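Local coordinates for protein tungsten-containing formylmethanofuran dehydrogenase 2 subunit C (Methanothermobacter wolfeii, PDB 5T5I) that forms the beta-helical subunit C of a tungsten-containing formylmethanofuran dehydrogenase complex, which probably fixes carbon dioxide as formylmethanofuran at the start of methanogenesis, at residues G124-L129 against G150-H155; G156-E161 against G175-M180; N187-I192 against E232-E237; I191-V196 against V210-M215; L225-D230 against P239-K244. All blocks are in the same frame, centred on the assembly; numbering follows the deposited sequence.

Interaction 1 of 5, residues G124-L129 against G150-H155; sequences GEIEIL and GTITVH
H155 NE2 donates to E127 OE2 at 2.8 Å, a bent bond (N-H...O angle 148°) that meets the carboxylate on its anti side. E127 reaches the ring with CG anti to its backbone N (chi1 -171°) and the rest of the chain extended; carboxylate and imidazole planes stand 43° apart. The other oxygen, OE1, forms a salt bridge with K106, so this carboxylate ties its strand to the coils on both sides. The backbone bonds are regular: H155 N to I128 O and I128 N to T153 O both measure 2.8 Å. One water donates to I126 O and is hydrogen-bonded to T153 OG1 at 2.7 Å; a second joins G124 O and T151 OG1 likewise. Over one face of the H155 ring, L129 CD2 makes a CH-pi contact 4.0 Å from the centroid. An alanine in place of H155 would probably leave E127 OE2 without this N-H donor and L129 CD2 without an aromatic surface. On the opposite face of the sheet, I128 CD1 lies 4.1 Å from V154 CG2, and I126 packs beside I152. Parallel strands in direct register, aliphatic residue over aliphatic residue on that face, are characteristic of successive coils in a parallel beta-helix.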
# COMPACT_ATOMS: atom_id res chain seq x y z
N GLY C 124 13.40 -51.05 11.61
CA GLY C 124 13.16 -51.57 10.28
C GLY C 124 13.03 -50.47 9.24
O GLY C 124 13.53 -49.36 9.44
N GLU C 125 12.39 -50.79 8.11
CA GLU C 125 12.28 -49.88 6.98
C GLU C 125 10.93 -49.94 6.32
O GLU C 125 10.38 -51.02 6.15
CB GLU C 125 13.31 -50.22 5.88
CG GLU C 125 14.78 -50.13 6.26
CD GLU C 125 15.67 -50.85 5.27
OE1 GLU C 125 15.97 -50.28 4.19
OE2 GLU C 125 16.01 -52.02 5.53
N ILE C 126 10.43 -48.79 5.88
CA ILE C 126 9.21 -48.63 5.09
C ILE C 126 9.61 -47.83 3.87
O ILE C 126 10.26 -46.79 4.01
CB ILE C 126 8.07 -47.91 5.86
CG1 ILE C 126 7.62 -48.77 7.07
CG2 ILE C 126 6.86 -47.63 4.92
CD1 ILE C 126 6.68 -48.06 8.03
N GLU C 127 9.23 -48.29 2.68
CA GLU C 127 9.53 -47.58 1.43
C GLU C 127 8.23 -47.47 0.64
O GLU C 127 7.62 -48.49 0.33
CB GLU C 127 10.61 -48.31 0.62
CG GLU C 127 11.08 -47.51 -0.57
CD GLU C 127 12.42 -47.93 -1.15
OE1 GLU C 127 12.76 -49.13 -1.05
OE2 GLU C 127 13.12 -47.06 -1.70
N ILE C 128 7.76 -46.24 0.37
CA ILE C 128 6.51 -45.98 -0.36
C ILE C 128 6.92 -45.34 -1.69
O ILE C 128 7.50 -44.26 -1.67
CB ILE C 128 5.55 -45.09 0.48
CG1 ILE C 128 5.12 -45.84 1.77
CG2 ILE C 128 4.31 -44.67 -0.33
CD1 ILE C 128 4.71 -44.95 2.92
N LEU C 129 6.67 -46.02 -2.81
CA LEU C 129 7.08 -45.50 -4.13
C LEU C 129 6.14 -44.40 -4.66
O LEU C 129 6.57 -43.59 -5.49
CB LEU C 129 7.28 -46.62 -5.16
CG LEU C 129 8.17 -47.81 -4.75
CD1 LEU C 129 8.35 -48.78 -5.90
CD2 LEU C 129 9.54 -47.35 -4.26
N GLY C 150 13.91 -46.54 13.12
CA GLY C 150 13.53 -47.01 11.79
C GLY C 150 13.69 -45.92 10.75
O GLY C 150 13.99 -44.76 11.10
N THR C 151 13.57 -46.29 9.47
CA THR C 151 13.67 -45.36 8.34
C THR C 151 12.40 -45.45 7.49
O THR C 151 11.96 -46.54 7.15
CB THR C 151 14.90 -45.64 7.46
OG1 THR C 151 16.06 -45.63 8.28
CG2 THR C 151 15.07 -44.60 6.35
N ILE C 152 11.83 -44.30 7.14
CA ILE C 152 10.67 -44.23 6.24
C ILE C 152 11.10 -43.39 5.05
O ILE C 152 11.56 -42.27 5.25
CB ILE C 152 9.40 -43.62 6.92
CG1 ILE C 152 9.06 -44.37 8.23
CG2 ILE C 152 8.20 -43.65 5.93
CD1 ILE C 152 8.09 -43.66 9.12
N THR C 153 10.92 -43.91 3.84
CA THR C 153 11.22 -43.19 2.59
C THR C 153 9.95 -43.14 1.74
O THR C 153 9.36 -44.18 1.46
CB THR C 153 12.37 -43.83 1.81
OG1 THR C 153 13.49 -44.00 2.67
CG2 THR C 153 12.80 -42.99 0.60
N VAL C 154 9.51 -41.94 1.37
CA VAL C 154 8.34 -41.71 0.50
C VAL C 154 8.90 -41.09 -0.78
O VAL C 154 9.47 -40.00 -0.71
CB VAL C 154 7.29 -40.79 1.18
CG1 VAL C 154 6.12 -40.47 0.23
CG2 VAL C 154 6.78 -41.40 2.47
N HIS C 155 8.75 -41.76 -1.94
CA HIS C 155 9.29 -41.26 -3.22
C HIS C 155 8.45 -40.14 -3.83
O HIS C 155 9.00 -39.32 -4.55
CB HIS C 155 9.51 -42.40 -4.22
CG HIS C 155 10.62 -43.32 -3.82
ND1 HIS C 155 11.72 -43.51 -4.62
CD2 HIS C 155 10.80 -44.04 -2.68
CE1 HIS C 155 12.50 -44.37 -3.99
NE2 HIS C 155 12.00 -44.69 -2.80
O HOH W 1 16.37 -48.52 9.31
O HOH W 2 13.14 -46.41 3.80

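Interaction 2 of 5, residues G156-E161 against G175-M180; sequences GNADNE and GDVNIM
N160 and N178 lie side by side in a coil-to-coil contact of the beta-helix, their amide planes only 8° apart. The nearly coplanar pairing lets N178 ND2 donate to N160 OD1 at 2.8 Å in the carbonyl plane, on a lone pair. The same oxygen accepts I179 N at 3.2 Å, but from above that plane, 47° out of it; two donors therefore fix the amide from different directions. I179 runs alongside: its CG1 sits between backbone N and carbonyl carbon (chi1 66°), and this places it 3.5 Å from N160 ND2. A leucine in place of N160 would probably leave both I179 N and the N178 amide without their acceptor and free N178 to turn.

At the other end of the contact, N157 OD1 takes D176 N at 2.8 Å. N157 N is itself bound by D131 OD1, and D176 OD1 accepts N195 N, so D131, N157 and D176, at equivalent places, each accept a backbone N-H of the next coil. G175 fits beneath N157 because it lacks a side chain: a CB there would collide with N157 OD1 and G156 O.

E161 and M180 also run in the same direction, touching through CG and CE. The polar end of E161 turns outside the two segments, where OE1 pairs with a basic side chain of another protein chain; the E161 side chain is about 8 Å from a bound calcium ion. Between the coils, one water donates both to D159 O at 2.8 Å and to I179 O at 3.2 Å.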
# COMPACT_ATOMS: atom_id res chain seq x y z
N GLY C 156 7.16 -40.10 -3.51
CA GLY C 156 6.25 -39.05 -3.96
C GLY C 156 6.13 -37.96 -2.92
O GLY C 156 7.08 -37.67 -2.19
N ASN C 157 4.94 -37.38 -2.81
CA ASN C 157 4.61 -36.32 -1.85
C ASN C 157 3.97 -36.88 -0.58
O ASN C 157 3.47 -38.00 -0.58
CB ASN C 157 3.62 -35.33 -2.48
CG ASN C 157 4.14 -34.72 -3.76
OD1 ASN C 157 5.31 -34.35 -3.87
ND2 ASN C 157 3.29 -34.64 -4.77
N ALA C 158 3.96 -36.06 0.49
CA ALA C 158 3.26 -36.38 1.74
C ALA C 158 2.50 -35.12 2.19
O ALA C 158 2.70 -34.05 1.60
CB ALA C 158 4.21 -36.87 2.82
N ASP C 159 1.60 -35.25 3.15
CA ASP C 159 0.73 -34.13 3.54
C ASP C 159 1.16 -33.41 4.84
O ASP C 159 2.23 -32.80 4.84
CB ASP C 159 -0.72 -34.61 3.57
CG ASP C 159 -1.23 -35.15 2.24
OD1 ASP C 159 -0.76 -34.65 1.18
OD2 ASP C 159 -2.10 -36.04 2.25
N ASN C 160 0.33 -33.40 5.90
CA ASN C 160 0.62 -32.65 7.12
C ASN C 160 1.22 -33.47 8.23
O ASN C 160 0.96 -34.66 8.35
CB ASN C 160 -0.65 -32.01 7.68
CG ASN C 160 -1.24 -30.89 6.87
OD1 ASN C 160 -0.73 -30.49 5.83
ND2 ASN C 160 -2.29 -30.30 7.39
N GLU C 161 1.94 -32.77 9.11
CA GLU C 161 2.44 -33.29 10.38
C GLU C 161 3.29 -34.56 10.26
O GLU C 161 3.18 -35.46 11.10
CB GLU C 161 1.24 -33.48 11.34
CG GLU C 161 0.48 -32.19 11.62
CD GLU C 161 -0.69 -32.40 12.56
OE1 GLU C 161 -0.47 -32.45 13.80
OE2 GLU C 161 -1.81 -32.63 12.06
N GLY C 175 9.52 -35.96 -2.59
CA GLY C 175 8.67 -34.93 -3.16
C GLY C 175 8.44 -33.77 -2.19
O GLY C 175 9.30 -33.43 -1.37
N ASP C 176 7.25 -33.18 -2.28
CA ASP C 176 6.84 -32.04 -1.46
C ASP C 176 6.00 -32.47 -0.25
O ASP C 176 5.42 -33.55 -0.24
CB ASP C 176 5.98 -31.08 -2.30
CG ASP C 176 6.64 -30.65 -3.59
OD1 ASP C 176 7.86 -30.40 -3.58
OD2 ASP C 176 5.94 -30.59 -4.63
N VAL C 177 5.92 -31.59 0.75
CA VAL C 177 5.04 -31.74 1.91
C VAL C 177 4.15 -30.50 2.00
O VAL C 177 4.46 -29.45 1.42
CB VAL C 177 5.73 -32.03 3.27
CG1 VAL C 177 6.56 -33.31 3.21
CG2 VAL C 177 6.56 -30.86 3.74
N ASN C 178 3.06 -30.60 2.76
CA ASN C 178 2.15 -29.48 2.95
C ASN C 178 2.57 -28.65 4.17
O ASN C 178 3.56 -27.93 4.06
CB ASN C 178 0.70 -29.95 2.95
CG ASN C 178 -0.28 -28.81 2.86
OD1 ASN C 178 -0.17 -27.98 1.97
ND2 ASN C 178 -1.27 -28.74 3.71
N ILE C 179 1.87 -28.73 5.33
CA ILE C 179 2.25 -27.89 6.47
C ILE C 179 2.65 -28.69 7.70
O ILE C 179 2.31 -29.86 7.84
CB ILE C 179 1.15 -26.86 6.81
CG1 ILE C 179 -0.15 -27.53 7.32
CG2 ILE C 179 0.88 -25.96 5.60
CD1 ILE C 179 -1.16 -26.56 7.95
N MET C 180 3.41 -28.04 8.57
CA MET C 180 3.83 -28.53 9.88
C MET C 180 4.64 -29.84 9.90
O MET C 180 4.44 -30.65 10.81
CB MET C 180 2.60 -28.64 10.81
CG MET C 180 1.79 -27.35 10.86
SD MET C 180 0.38 -27.24 12.00
CE MET C 180 -0.79 -28.39 11.26
O HOH W 3 4.12 -32.28 6.86

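Interaction 3 of 5, residues N187-I192 against E232-E237; sequences NGLIII and EVDGEE
A beta hairpin, turning from V233 to E236 through a type I' turn, leans on the side of the beta-helix strand 187-192 that bears L189 and I191. The hairpin is closed by its own backbone: V233 N to E236 O and E236 N to V233 O both span 3.0 Å. D234 and G235 take the positive phi values that this turn requires.

L189 makes the largest contribution. With CG anti to the backbone N (chi1 170°), it sends its two methyls to different parts of the hairpin. CD1 meets V233 CG1 at 3.9 Å, the two side chains crossing at a slant, while CD2 comes 3.6 Å from V233 O and 4.0 Å from E236 CG. I191 CD1 approaches that same E236 CG, also at 4.0 Å, so one methylene of the glutamate receives two residues of the same strand face, L189 and I191. E236 bends at chi2 (-79°), which directs CD away from an extended course; beyond it, OE1 forms a salt bridge with K170 on the adjacent coil. T208, on the following strand, touches both L189 and V233.

Polar contact between the segments is indirect. A water donates to G188 O at 2.9 Å and, weakly, to D234 OD2 at 3.5 Å.

No direct hydrogen bond crosses the contact, and only 191 Å² is buried. The geometry implies that the hairpin rests here through van der Waals contacts, with the aliphatic part of E236 serving as apolar surface while its charge is paired with K170.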
# COMPACT_ATOMS: atom_id res chain seq x y z
N ASN C 187 13.61 -35.53 18.65
CA ASN C 187 14.85 -36.12 18.13
C ASN C 187 14.55 -36.78 16.79
O ASN C 187 13.39 -37.05 16.48
CB ASN C 187 15.39 -37.20 19.11
CG ASN C 187 16.49 -36.76 20.04
OD1 ASN C 187 17.67 -36.97 19.77
ND2 ASN C 187 16.13 -36.29 21.22
N GLY C 188 15.61 -37.06 16.05
CA GLY C 188 15.53 -37.70 14.75
C GLY C 188 15.94 -36.77 13.63
O GLY C 188 16.41 -35.65 13.87
N LEU C 189 15.79 -37.26 12.40
CA LEU C 189 16.16 -36.51 11.20
C LEU C 189 15.04 -36.60 10.17
O LEU C 189 14.56 -37.69 9.86
CB LEU C 189 17.49 -37.06 10.62
CG LEU C 189 17.92 -36.58 9.24
CD1 LEU C 189 18.14 -35.07 9.21
CD2 LEU C 189 19.19 -37.32 8.76
N ILE C 190 14.60 -35.45 9.65
CA ILE C 190 13.62 -35.36 8.57
C ILE C 190 14.31 -34.66 7.40
O ILE C 190 14.80 -33.54 7.57
CB ILE C 190 12.33 -34.62 8.97
CG1 ILE C 190 11.59 -35.39 10.09
CG2 ILE C 190 11.38 -34.45 7.75
CD1 ILE C 190 10.51 -34.55 10.81
N ILE C 191 14.33 -35.30 6.23
CA ILE C 191 14.87 -34.68 5.01
C ILE C 191 13.71 -34.54 4.01
O ILE C 191 13.10 -35.53 3.63
CB ILE C 191 16.05 -35.48 4.37
CG1 ILE C 191 17.24 -35.58 5.35
CG2 ILE C 191 16.48 -34.79 3.05
CD1 ILE C 191 18.36 -36.54 4.91
N ILE C 192 13.43 -33.31 3.56
CA ILE C 192 12.42 -33.02 2.54
C ILE C 192 13.18 -32.55 1.29
O ILE C 192 13.80 -31.48 1.30
CB ILE C 192 11.36 -32.00 3.06
CG1 ILE C 192 10.60 -32.59 4.29
CG2 ILE C 192 10.36 -31.61 1.95
CD1 ILE C 192 10.10 -31.57 5.25
N GLU C 232 26.71 -32.63 6.99
CA GLU C 232 26.58 -34.06 7.25
C GLU C 232 25.78 -34.23 8.52
O GLU C 232 26.20 -33.73 9.56
CB GLU C 232 27.94 -34.74 7.42
CG GLU C 232 28.89 -34.47 6.26
CD GLU C 232 30.17 -35.28 6.33
OE1 GLU C 232 30.13 -36.42 6.86
OE2 GLU C 232 31.22 -34.78 5.87
N VAL C 233 24.62 -34.88 8.44
CA VAL C 233 23.75 -35.08 9.61
C VAL C 233 23.44 -36.55 9.74
O VAL C 233 22.78 -37.13 8.86
CB VAL C 233 22.47 -34.22 9.56
CG1 VAL C 233 21.61 -34.48 10.80
CG2 VAL C 233 22.81 -32.74 9.43
N ASP C 234 23.90 -37.15 10.86
CA ASP C 234 23.72 -38.57 11.15
C ASP C 234 24.19 -39.47 9.98
O ASP C 234 23.51 -40.41 9.62
CB ASP C 234 22.24 -38.85 11.49
CG ASP C 234 21.67 -38.04 12.63
OD1 ASP C 234 22.47 -37.43 13.38
OD2 ASP C 234 20.43 -38.00 12.77
N GLY C 235 25.32 -39.13 9.38
CA GLY C 235 25.88 -39.89 8.28
C GLY C 235 25.41 -39.49 6.89
O GLY C 235 26.02 -39.91 5.90
N GLU C 236 24.32 -38.69 6.78
CA GLU C 236 23.80 -38.23 5.49
C GLU C 236 24.59 -37.03 5.02
O GLU C 236 24.59 -36.01 5.71
CB GLU C 236 22.31 -37.84 5.60
CG GLU C 236 21.39 -39.01 5.83
CD GLU C 236 21.06 -39.83 4.60
OE1 GLU C 236 20.31 -40.82 4.74
OE2 GLU C 236 21.55 -39.50 3.49
N GLU C 237 25.23 -37.13 3.86
CA GLU C 237 26.03 -36.07 3.27
C GLU C 237 25.13 -35.26 2.33
O GLU C 237 24.53 -35.83 1.42
CB GLU C 237 27.22 -36.66 2.51
CG GLU C 237 28.18 -37.40 3.43
CD GLU C 237 29.33 -38.13 2.76
OE1 GLU C 237 29.26 -38.37 1.53
OE2 GLU C 237 30.29 -38.51 3.48
O HOH W 4 19.27 -35.03 14.13

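Interaction 4 of 5, residues I191-V196 against V210-M215; sequences IIEGNV and VVKGMM
I192 and V210 begin the backbone bonding, with I192 N donating to V210 O at 2.8 Å in an essentially straight bond (179°). K212 N then binds I192 O at 2.9 Å, and the parallel pairing ends where both chains leave their strands. Past that bend, V196 N to M214 O resumes the contact at 2.9 Å; the link from G213 N to G194 O is weak.

One side chain accepts from the backbone. N195 OD1 receives M214 N at 2.8 Å, straight at the hydrogen (168°) but tilted 27° from the amide's carbonyl plane. G213 has no CB, which would otherwise run into G194 O and N195 OD1.

Apolar contacts occupy both faces. I191 lies beside V210 on one and I192 beside V211 on the other; past the bend, the V196 side chain crosses that of V211 at about a right angle, with V196 CG2 3.8 Å from V211 CG1.

Opposite charges lie near each other at the margin. E193 and K212 run side by side, yet E193 OE2 and K212 NZ stay 4.1 Å apart; a water bridges them, donating to E193 OE2 at 2.9 Å and accepting from K212 NZ at 3.0 Å. E193 OE2 also has a long, weak ion pair with K174. Backbone bonds and the asparagine thus set the alignment of the coils, while the separated charges are likely to add only a mild, solvent-mediated attraction.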
# COMPACT_ATOMS: atom_id res chain seq x y z
N ILE C 191 14.33 -35.30 6.23
CA ILE C 191 14.87 -34.68 5.01
C ILE C 191 13.71 -34.54 4.01
O ILE C 191 13.10 -35.53 3.63
CB ILE C 191 16.05 -35.48 4.37
CG1 ILE C 191 17.24 -35.58 5.35
CG2 ILE C 191 16.48 -34.79 3.05
CD1 ILE C 191 18.36 -36.54 4.91
N ILE C 192 13.43 -33.31 3.56
CA ILE C 192 12.42 -33.02 2.54
C ILE C 192 13.18 -32.55 1.29
O ILE C 192 13.80 -31.48 1.30
CB ILE C 192 11.36 -32.00 3.06
CG1 ILE C 192 10.60 -32.59 4.29
CG2 ILE C 192 10.36 -31.61 1.95
CD1 ILE C 192 10.10 -31.57 5.25
N GLU C 193 13.19 -33.36 0.23
CA GLU C 193 13.94 -33.02 -0.98
C GLU C 193 13.22 -31.98 -1.84
O GLU C 193 13.86 -31.27 -2.60
CB GLU C 193 14.32 -34.27 -1.78
CG GLU C 193 15.13 -35.26 -0.95
CD GLU C 193 15.68 -36.47 -1.68
OE1 GLU C 193 15.30 -36.70 -2.85
OE2 GLU C 193 16.46 -37.23 -1.06
N GLY C 194 11.90 -31.89 -1.68
CA GLY C 194 11.07 -30.92 -2.36
C GLY C 194 10.74 -29.71 -1.50
O GLY C 194 11.55 -29.30 -0.66
N ASN C 195 9.55 -29.16 -1.70
CA ASN C 195 9.08 -27.95 -1.04
C ASN C 195 8.24 -28.18 0.22
O ASN C 195 7.73 -29.28 0.45
CB ASN C 195 8.25 -27.14 -2.06
CG ASN C 195 9.00 -26.80 -3.33
OD1 ASN C 195 10.22 -26.57 -3.32
ND2 ASN C 195 8.32 -26.77 -4.46
N VAL C 196 8.09 -27.10 1.02
CA VAL C 196 7.26 -27.05 2.23
C VAL C 196 6.36 -25.81 2.09
O VAL C 196 6.87 -24.73 1.76
CB VAL C 196 8.09 -26.94 3.54
CG1 VAL C 196 7.18 -26.89 4.77
CG2 VAL C 196 9.11 -28.07 3.65
N VAL C 210 15.84 -30.94 7.32
CA VAL C 210 16.57 -30.41 6.14
C VAL C 210 15.56 -30.23 5.01
O VAL C 210 14.88 -31.19 4.64
CB VAL C 210 17.74 -31.32 5.67
CG1 VAL C 210 18.44 -30.71 4.44
CG2 VAL C 210 18.74 -31.57 6.80
N VAL C 211 15.46 -29.01 4.46
CA VAL C 211 14.60 -28.71 3.31
C VAL C 211 15.49 -28.31 2.13
O VAL C 211 16.18 -27.28 2.19
CB VAL C 211 13.55 -27.61 3.63
CG1 VAL C 211 12.60 -27.40 2.44
CG2 VAL C 211 12.76 -27.96 4.90
N LYS C 212 15.51 -29.13 1.06
CA LYS C 212 16.33 -28.86 -0.14
C LYS C 212 15.60 -27.96 -1.14
O LYS C 212 16.24 -27.31 -1.96
CB LYS C 212 16.75 -30.15 -0.83
CG LYS C 212 17.51 -31.12 0.05
CD LYS C 212 18.06 -32.26 -0.81
CE LYS C 212 18.89 -33.25 -0.05
NZ LYS C 212 19.35 -34.38 -0.92
N GLY C 213 14.27 -27.95 -1.09
CA GLY C 213 13.45 -27.09 -1.94
C GLY C 213 13.11 -25.79 -1.23
O GLY C 213 13.84 -25.33 -0.34
N MET C 214 11.99 -25.19 -1.62
CA MET C 214 11.54 -23.91 -1.09
C MET C 214 10.56 -24.07 0.07
O MET C 214 9.59 -24.82 -0.05
CB MET C 214 10.84 -23.11 -2.22
CG MET C 214 10.27 -21.78 -1.78
SD MET C 214 9.64 -20.82 -3.17
CE MET C 214 9.50 -19.24 -2.43
N MET C 215 10.77 -23.30 1.15
CA MET C 215 9.80 -23.18 2.25
C MET C 215 9.04 -21.89 1.90
O MET C 215 9.66 -20.83 1.87
CB MET C 215 10.47 -23.03 3.63
CG MET C 215 11.26 -24.23 4.06
SD MET C 215 11.63 -24.25 5.83
CE MET C 215 12.47 -22.74 6.01
O HOH W 5 18.63 -36.74 0.83

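Interaction 5 of 5, residues L225-D230 against P239-K244; sequences LGVEKD and PGAFYK
E228 and F242 form the central hydrogen-bonded pair of an antiparallel two-stranded contact in the C-terminal part of the chain, beyond the parallel coils. E228 N to F242 O spans 2.9 Å and F242 N to E228 O 2.8 Å; the strand axes approach to 4.6 Å. At the corner, D230 grips G240 twice: its N donates to G240 O, and its OD1 accepts G240 N at 3.0 Å in a nearly linear bond (175°).

On one face, V227 spreads its methyls, CG1 lying 3.9 Å from A241 CB and CG2 3.6 Å from Y243 CD1. This face also meets subunit FwdF: K229 NZ hydrogen-bonds to the backbone oxygen of S232 of FwdF, and V227 and A241 pack on that chain. On the other face, K244 stretches out with CG anti to its backbone N (chi1 -174°), passing L225 CD1 4.0 Å from CE. It forms a salt bridge with E228 OE2, 3.2 Å from K244 NZ, whose hydrogen bond is weak; E228 OE2 also bonds to Y259 OH. The chain turns corners at D230 and G240, so these strands are the base of a sharply bent beta hairpin whose tip, 231-239, belongs to a separate two-stranded sheet.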
# COMPACT_ATOMS: atom_id res chain seq x y z
N LEU C 225 21.32 -18.55 12.42
CA LEU C 225 22.73 -18.79 12.80
C LEU C 225 23.75 -18.54 11.69
O LEU C 225 24.94 -18.49 11.98
CB LEU C 225 22.89 -20.23 13.33
CG LEU C 225 22.06 -20.63 14.56
CD1 LEU C 225 22.40 -22.04 14.98
CD2 LEU C 225 22.29 -19.69 15.75
N GLY C 226 23.31 -18.38 10.45
CA GLY C 226 24.21 -18.15 9.31
C GLY C 226 24.06 -19.23 8.25
O GLY C 226 23.03 -19.91 8.20
N VAL C 227 25.12 -19.47 7.47
CA VAL C 227 25.12 -20.48 6.42
C VAL C 227 26.14 -21.55 6.75
O VAL C 227 27.25 -21.26 7.21
CB VAL C 227 25.35 -19.85 5.01
CG1 VAL C 227 25.73 -20.89 3.94
CG2 VAL C 227 24.13 -19.06 4.56
N GLU C 228 25.77 -22.81 6.47
CA GLU C 228 26.68 -23.93 6.57
C GLU C 228 26.75 -24.58 5.20
O GLU C 228 25.78 -24.52 4.44
CB GLU C 228 26.27 -24.90 7.66
CG GLU C 228 26.50 -24.31 9.03
CD GLU C 228 26.87 -25.33 10.09
OE1 GLU C 228 27.97 -25.21 10.67
OE2 GLU C 228 26.07 -26.27 10.32
N LYS C 229 27.92 -25.13 4.85
CA LYS C 229 28.14 -25.73 3.53
C LYS C 229 28.57 -27.19 3.62
O LYS C 229 29.27 -27.57 4.55
CB LYS C 229 29.14 -24.89 2.70
CG LYS C 229 30.54 -24.84 3.27
CD LYS C 229 31.51 -24.09 2.39
CE LYS C 229 32.82 -23.89 3.11
NZ LYS C 229 33.81 -23.14 2.30
N ASP C 230 28.12 -28.01 2.66
CA ASP C 230 28.47 -29.43 2.57
C ASP C 230 28.30 -30.12 3.93
O ASP C 230 29.25 -30.63 4.51
CB ASP C 230 29.90 -29.59 2.01
CG ASP C 230 30.09 -28.90 0.66
OD1 ASP C 230 29.16 -28.93 -0.17
OD2 ASP C 230 31.17 -28.27 0.47
N PRO C 239 25.38 -32.02 -0.09
CA PRO C 239 26.23 -30.97 -0.68
C PRO C 239 25.49 -29.65 -0.91
O PRO C 239 24.28 -29.65 -1.12
CB PRO C 239 26.68 -31.59 -2.00
CG PRO C 239 25.55 -32.48 -2.38
CD PRO C 239 25.04 -33.06 -1.08
N GLY C 240 26.23 -28.55 -0.88
CA GLY C 240 25.68 -27.23 -1.10
C GLY C 240 25.55 -26.40 0.15
O GLY C 240 25.87 -26.86 1.25
N ALA C 241 25.07 -25.17 -0.02
CA ALA C 241 24.90 -24.21 1.07
C ALA C 241 23.49 -24.23 1.63
O ALA C 241 22.51 -24.31 0.88
CB ALA C 241 25.28 -22.80 0.61
N PHE C 242 23.38 -24.12 2.97
CA PHE C 242 22.10 -24.10 3.69
C PHE C 242 22.06 -22.98 4.73
O PHE C 242 23.02 -22.83 5.49
CB PHE C 242 21.88 -25.43 4.43
CG PHE C 242 21.73 -26.63 3.53
CD1 PHE C 242 22.84 -27.31 3.04
CD2 PHE C 242 20.46 -27.07 3.14
CE1 PHE C 242 22.69 -28.41 2.19
CE2 PHE C 242 20.32 -28.16 2.28
CZ PHE C 242 21.43 -28.83 1.82
N TYR C 243 20.93 -22.24 4.79
CA TYR C 243 20.67 -21.28 5.88
C TYR C 243 20.36 -22.16 7.09
O TYR C 243 19.63 -23.14 6.94
CB TYR C 243 19.44 -20.41 5.59
CG TYR C 243 19.64 -19.42 4.48
CD1 TYR C 243 20.61 -18.42 4.57
CD2 TYR C 243 18.80 -19.41 3.37
CE1 TYR C 243 20.78 -17.49 3.55
CE2 TYR C 243 18.96 -18.47 2.35
CZ TYR C 243 19.96 -17.52 2.44
OH TYR C 243 20.12 -16.58 1.46
N LYS C 244 20.97 -21.87 8.24
CA LYS C 244 20.82 -22.64 9.47
C LYS C 244 20.03 -21.83 10.50
O LYS C 244 20.33 -20.66 10.74
CB LYS C 244 22.21 -23.01 10.03
CG LYS C 244 22.18 -23.94 11.23
CD LYS C 244 23.59 -24.21 11.74
CE LYS C 244 23.62 -25.21 12.87
NZ LYS C 244 25.02 -25.50 13.29

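Overall arrangement
Interactions 1, 2 and 4 stack successive coils of the beta-helix: 1 lies nearest the chain centre and joins straight strands, 2 joins the bends that follow them, and 4 spans both settings. Side-chain acceptors carry on from coil to coil between 2 and 4, which also touch through V177 and V196. Interaction 4 has the most buried residues, seven of twelve, and 2 has six; 1, 3 and 5 include exposed ones. Interaction 3 shares strand 187-192 with 4 but is the smallest and lacks direct hydrogen bonds. Its hairpin is the tip of the bent hairpin whose base is interaction 5, farthest from the centre, antiparallel and bordered by FwdF. F242 of 5 packs on V210 of 4.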